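Local atomic coordinates of putative glucoamylase (Bacteroides uniformis, PDB entry 4GL3), a protein that probably hydrolyses glycosidic bonds in carbohydrates, as a putative glucoamylase. Residues Leu134-Gln139 with Gly394-Leu399; Lys310-His315 with Leu377-Gly382. One frame throughout, in Å; residues are numbered along the deposited sequence.

Interaction 1: Leu134-Gln139 with Gly394-Leu399; sequences LLAAHQ and GLIWKL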
loop_
_atom_site.group_PDB
_atom_site.type_symbol
_atom_site.label_atom_id
_atom_site.label_comp_id
_atom_site.label_asym_id
_atom_site.label_seq_id
_atom_site.Cartn_x
_atom_site.Cartn_y
_atom_site.Cartn_z
ATOM N N LEU A 134 0.847 5.541 -10.219
ATOM C CA LEU A 134 0.962 6.142 -11.549
ATOM C C LEU A 134 0.669 7.635 -11.487
ATOM O O LEU A 134 1.306 8.417 -12.210
ATOM C CB LEU A 134 0.104 5.442 -12.610
ATOM C CG LEU A 134 0.427 3.967 -12.986
ATOM C CD1 LEU A 134 -0.608 3.471 -14.036
ATOM C CD2 LEU A 134 1.863 3.792 -13.493
ATOM N N LEU A 135 -0.238 8.073 -10.609
ATOM C CA LEU A 135 -0.511 9.522 -10.587
ATOM C C LEU A 135 0.678 10.308 -9.963
ATOM O O LEU A 135 0.992 11.398 -10.429
ATOM C CB LEU A 135 -1.862 9.856 -9.949
ATOM C CG LEU A 135 -3.115 9.393 -10.702
ATOM C CD1 LEU A 135 -4.337 9.944 -9.973
ATOM C CD2 LEU A 135 -3.139 9.848 -12.151
ATOM N N ALA A 136 1.331 9.729 -8.950
ATOM C CA ALA A 136 2.593 10.241 -8.420
ATOM C C ALA A 136 3.629 10.293 -9.536
ATOM O O ALA A 136 4.281 11.319 -9.730
ATOM C CB ALA A 136 3.098 9.398 -7.236
ATOM N N ALA A 137 3.772 9.217 -10.302
ATOM C CA ALA A 137 4.764 9.204 -11.406
ATOM C C ALA A 137 4.458 10.267 -12.463
ATOM O O ALA A 137 5.360 10.945 -12.941
ATOM C CB ALA A 137 4.865 7.807 -12.031
ATOM N N HIS A 138 3.180 10.442 -12.810
ATOM C CA HIS A 138 2.755 11.526 -13.717
ATOM C C HIS A 138 3.245 12.913 -13.249
ATOM O O HIS A 138 3.643 13.730 -14.039
ATOM C CB HIS A 138 1.205 11.542 -13.878
ATOM C CG HIS A 138 0.714 12.517 -14.898
ATOM N ND1 HIS A 138 0.480 13.846 -14.603
ATOM C CD2 HIS A 138 0.407 12.362 -16.212
ATOM C CE1 HIS A 138 0.088 14.479 -15.701
ATOM N NE2 HIS A 138 0.034 13.605 -16.695
ATOM N N GLN A 139 3.212 13.146 -11.955
ATOM C CA GLN A 139 3.618 14.415 -11.382
ATOM C C GLN A 139 5.112 14.521 -11.178
ATOM O O GLN A 139 5.609 15.625 -10.942
ATOM C CB GLN A 139 2.888 14.652 -10.043
ATOM C CG GLN A 139 1.373 14.697 -10.220
ATOM C CD GLN A 139 0.915 15.826 -11.135
ATOM O OE1 GLN A 139 0.582 15.603 -12.311
ATOM N NE2 GLN A 139 0.950 17.056 -10.619
ATOM N N GLY A 394 8.726 13.606 2.650
ATOM C CA GLY A 394 7.370 13.745 2.125
ATOM C C GLY A 394 7.267 13.600 0.602
ATOM O O GLY A 394 6.265 14.008 0.025
ATOM N N LEU A 395 8.281 12.990 -0.031
ATOM C CA LEU A 395 8.409 12.882 -1.479
ATOM C C LEU A 395 7.145 12.406 -2.190
ATOM O O LEU A 395 6.661 13.106 -3.100
ATOM C CB LEU A 395 9.552 11.926 -1.869
ATOM C CG LEU A 395 9.785 11.765 -3.379
ATOM C CD1 LEU A 395 10.278 13.094 -4.017
ATOM C CD2 LEU A 395 10.805 10.654 -3.655
ATOM N N ILE A 396 6.611 11.234 -1.822
ATOM C CA ILE A 396 5.517 10.648 -2.624
ATOM C C ILE A 396 4.191 11.363 -2.335
ATOM O O ILE A 396 3.396 11.611 -3.240
ATOM C CB ILE A 396 5.412 9.119 -2.422
ATOM C CG1 ILE A 396 6.739 8.431 -2.799
ATOM C CG2 ILE A 396 4.240 8.529 -3.209
ATOM C CD1 ILE A 396 7.323 8.783 -4.152
ATOM N N TRP A 397 3.985 11.720 -1.065
ATOM C CA TRP A 397 2.892 12.599 -0.667
ATOM C C TRP A 397 2.840 13.895 -1.460
ATOM O O TRP A 397 1.811 14.266 -1.977
ATOM C CB TRP A 397 3.026 12.983 0.798
ATOM C CG TRP A 397 2.674 11.901 1.760
ATOM C CD1 TRP A 397 1.827 10.854 1.560
ATOM C CD2 TRP A 397 3.119 11.804 3.123
ATOM N NE1 TRP A 397 1.756 10.078 2.690
ATOM C CE2 TRP A 397 2.514 10.659 3.678
ATOM C CE3 TRP A 397 3.993 12.550 3.905
ATOM C CZ2 TRP A 397 2.741 10.254 5.005
ATOM C CZ3 TRP A 397 4.208 12.163 5.224
ATOM C CH2 TRP A 397 3.582 11.018 5.754
ATOM N N LYS A 398 3.941 14.598 -1.582
ATOM C CA LYS A 398 3.902 15.854 -2.350
ATOM C C LYS A 398 3.517 15.627 -3.809
ATOM O O LYS A 398 2.766 16.406 -4.369
ATOM C CB LYS A 398 5.224 16.616 -2.281
ATOM C CG LYS A 398 5.528 17.194 -0.906
ATOM C CD LYS A 398 6.863 17.972 -0.914
ATOM C CE LYS A 398 7.680 17.749 0.350
ATOM N NZ LYS A 398 7.094 18.401 1.555
ATOM N N LEU A 399 4.031 14.570 -4.421
ATOM C CA LEU A 399 3.736 14.311 -5.826
ATOM C C LEU A 399 2.234 14.025 -6.019
ATOM O O LEU A 399 1.559 14.665 -6.843
ATOM C CB LEU A 399 4.606 13.141 -6.337
ATOM C CG LEU A 399 6.092 13.462 -6.433
ATOM C CD1 LEU A 399 6.886 12.180 -6.506
ATOM C CD2 LEU A 399 6.398 14.420 -7.595
#

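Interaction 2: Lys310-His315 with Leu377-Gly382; sequences KGYSAH and LAIDQG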
loop_
_atom_site.group_PDB
_atom_site.type_symbol
_atom_site.label_atom_id
_atom_site.label_comp_id
_atom_site.label_asym_id
_atom_site.label_seq_id
_atom_site.Cartn_x
_atom_site.Cartn_y
_atom_site.Cartn_z
ATOM N N LYS A 310 2.244 -20.927 10.682
ATOM C CA LYS A 310 1.152 -21.849 10.387
ATOM C C LYS A 310 0.453 -21.488 9.078
ATOM O O LYS A 310 -0.559 -22.071 8.730
ATOM C CB LYS A 310 0.113 -21.785 11.514
ATOM C CG LYS A 310 0.628 -22.115 12.922
ATOM C CD LYS A 310 1.134 -23.551 13.032
ATOM C CE LYS A 310 0.750 -24.167 14.379
ATOM N NZ LYS A 310 1.750 -25.158 14.858
ATOM N N GLY A 311 0.967 -20.498 8.364
ATOM C CA GLY A 311 0.342 -20.052 7.128
ATOM C C GLY A 311 0.017 -18.567 7.182
ATOM O O GLY A 311 0.164 -17.924 8.230
ATOM N N TYR A 312 -0.453 -18.039 6.052
ATOM C CA TYR A 312 -0.726 -16.619 5.900
ATOM C C TYR A 312 -1.965 -16.279 6.699
ATOM O O TYR A 312 -2.886 -17.057 6.742
ATOM C CB TYR A 312 -0.887 -16.257 4.425
ATOM C CG TYR A 312 -1.044 -14.782 4.125
ATOM C CD1 TYR A 312 -2.288 -14.155 4.207
ATOM C CD2 TYR A 312 0.050 -14.015 3.714
ATOM C CE1 TYR A 312 -2.411 -12.811 3.941
ATOM C CE2 TYR A 312 -0.068 -12.670 3.445
ATOM C CZ TYR A 312 -1.297 -12.062 3.553
ATOM O OH TYR A 312 -1.411 -10.706 3.244
ATOM N N SER A 313 -1.955 -15.147 7.386
ATOM C CA SER A 313 -3.136 -14.677 8.099
ATOM C C SER A 313 -3.095 -13.167 8.350
ATOM O O SER A 313 -2.013 -12.578 8.383
ATOM C CB SER A 313 -3.280 -15.427 9.418
ATOM O OG SER A 313 -4.575 -15.229 9.951
ATOM N N ALA A 314 -4.275 -12.556 8.512
ATOM C CA ALA A 314 -4.417 -11.107 8.723
ATOM C C ALA A 314 -4.226 -10.789 10.223
ATOM O O ALA A 314 -5.181 -10.499 10.980
ATOM C CB ALA A 314 -5.758 -10.609 8.167
ATOM N N HIS A 315 -2.973 -10.862 10.656
ATOM C CA HIS A 315 -2.662 -10.740 12.102
ATOM C C HIS A 315 -3.065 -9.345 12.589
ATOM O O HIS A 315 -2.943 -8.352 11.852
ATOM C CB HIS A 315 -1.187 -10.973 12.424
ATOM C CG HIS A 315 -0.604 -12.184 11.780
ATOM N ND1 HIS A 315 0.231 -12.112 10.686
ATOM C CD2 HIS A 315 -0.755 -13.504 12.059
ATOM C CE1 HIS A 315 0.561 -13.339 10.318
ATOM N NE2 HIS A 315 -0.021 -14.202 11.135
ATOM N N LEU A 377 7.474 -10.351 0.332
ATOM C CA LEU A 377 6.244 -10.061 -0.408
ATOM C C LEU A 377 6.257 -8.619 -0.897
ATOM O O LEU A 377 6.576 -7.698 -0.133
ATOM C CB LEU A 377 5.023 -10.272 0.494
ATOM C CG LEU A 377 4.458 -11.681 0.658
ATOM C CD1 LEU A 377 5.513 -12.668 1.119
ATOM C CD2 LEU A 377 3.263 -11.651 1.652
ATOM N N ALA A 378 5.865 -8.410 -2.157
ATOM C CA ALA A 378 5.740 -7.042 -2.701
ATOM C C ALA A 378 4.950 -6.121 -1.792
ATOM O O ALA A 378 5.318 -4.951 -1.602
ATOM C CB ALA A 378 5.069 -7.035 -4.084
ATOM N N ILE A 379 3.800 -6.585 -1.321
ATOM C CA ILE A 379 2.893 -5.670 -0.609
ATOM C C ILE A 379 3.385 -5.325 0.815
ATOM O O ILE A 379 2.910 -4.388 1.392
ATOM C CB ILE A 379 1.411 -6.171 -0.576
ATOM C CG1 ILE A 379 1.305 -7.509 0.167
ATOM C CG2 ILE A 379 0.813 -6.206 -2.016
ATOM C CD1 ILE A 379 -0.093 -8.175 0.161
ATOM N N ASP A 380 4.323 -6.090 1.355
ATOM C CA ASP A 380 4.974 -5.782 2.648
ATOM C C ASP A 380 6.282 -4.953 2.457
ATOM O O ASP A 380 6.569 -4.040 3.242
ATOM C CB ASP A 380 5.222 -7.090 3.397
ATOM C CG ASP A 380 3.874 -7.820 3.817
ATOM O OD1 ASP A 380 2.811 -7.174 3.882
ATOM O OD2 ASP A 380 3.900 -9.036 4.150
ATOM N N GLN A 381 7.021 -5.217 1.373
ATOM C CA GLN A 381 8.266 -4.508 1.077
ATOM C C GLN A 381 8.050 -3.080 0.549
ATOM O O GLN A 381 8.787 -2.162 0.892
ATOM C CB GLN A 381 9.134 -5.309 0.095
ATOM C CG GLN A 381 9.664 -6.646 0.633
ATOM C CD GLN A 381 10.357 -6.568 1.996
ATOM O OE1 GLN A 381 9.709 -6.531 3.065
ATOM N NE2 GLN A 381 11.639 -6.694 1.978
ATOM N N GLY A 382 7.030 -2.884 -0.286
ATOM C CA GLY A 382 6.805 -1.598 -0.880
ATOM C C GLY A 382 6.642 -0.475 0.128
ATOM O O GLY A 382 7.294 0.580 -0.001
HETATM O O HOH W 1 0.622 -9.191 3.449
#

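Interaction 1: Leu134-Gln139 with Gly394-Leu399
A near-perpendicular helix-helix contact, in which L399 packs against A136 and Q139, joins the C-terminal part of helix 124-140 to helix 395-401 in what is probably an alpha-helical toroid of the six-hairpin clan. The axes of the two short segments pass 9.0 Å apart at 82°, and small A136 marks the place where the backbones come nearest. Its CB meets L399 CB at 4.1 Å and, on the neighbouring turn, I396 CG2 at 4.3 Å. L399 also reaches the other backbone, where its CD2 rests 3.6 Å from Q139 O. Q139 answers with its aliphatic part, CG lying 3.4 Å from L399 O. From there the chain bends at chi2 (-61°), carrying the amide away from helix 395-401's backbone, with NE2 hydrogen-bonded to S402 OG, which also bonds L399 O. With an alanine in place of Q139, CB stays but CG and the amide are lost, which would probably leave H138 ND1 without its acceptor, S402 OG without the amide donor and L399 O less covered. The acceptor for H138 is Q139 OE1, 2.9 Å from H138 ND1, lying in the plane of the imidazole ring.

Interaction 2: Lys310-His315 with Leu377-Gly382
What may be the wall of a pocket is where Y312, whose side chain lies about 3 Å from a bound Tris at the nearest atoms, meets L377. Tris probably came from the crystallisation liquor, but such molecules often mark pockets; a place in the active-site region is possible but not established. A bound di(hydroxyethyl)ether also lies close to Y312. Y312 sits just ahead of the short strand 313-314, with CG anti to its backbone N (chi1 -174°), a setting that sends the ring out toward the start of helix 378-393. There the two side chains cross obliquely: L377 CD2 comes up at the edge of the ring, near its plane, 3.9 Å from Y312 CE2. I379 CD1 adds a looser touch, 4.2 Å from Y312 OH. L377 is the N-cap residue of that helix, and its carbonyl O takes hydrogen bonds from both D380 N and Q381 N. No direct hydrogen bond crosses between the segments. A water bridges instead, 2.5 Å from Y312 OH and donating to D380 OD1 at 3.0 Å, while the other carboxylate oxygen of D380 lies close to D363. The contact is thus apolar along the ring edge, which meets L377 by van der Waals contact alone, and polar at the hydroxyl, which reaches the carboxylate of D380 through the water rather than directly.

Consecutive helices connect the two sites: interaction 2 uses the start of helix 378-393, while interaction 1 uses helix 395-401, which follows it after G394. Their centres are 25 Å apart, on opposite sides of the chain's centre, and their nearest atoms stay about 8 Å apart. Interaction 1 is the larger, burying 200 Å² against 87 Å², and joins helix to helix; interaction 2 sets a loop residue against a helix start. Both are partly buried, but 134-139 with 394-399 has no exposed residue among those that touch. It relies on close aliphatic packing against backbone carbonyls, whereas 310-315 with 377-382 combines a slight apolar touch with a water bridge beside bound small molecules.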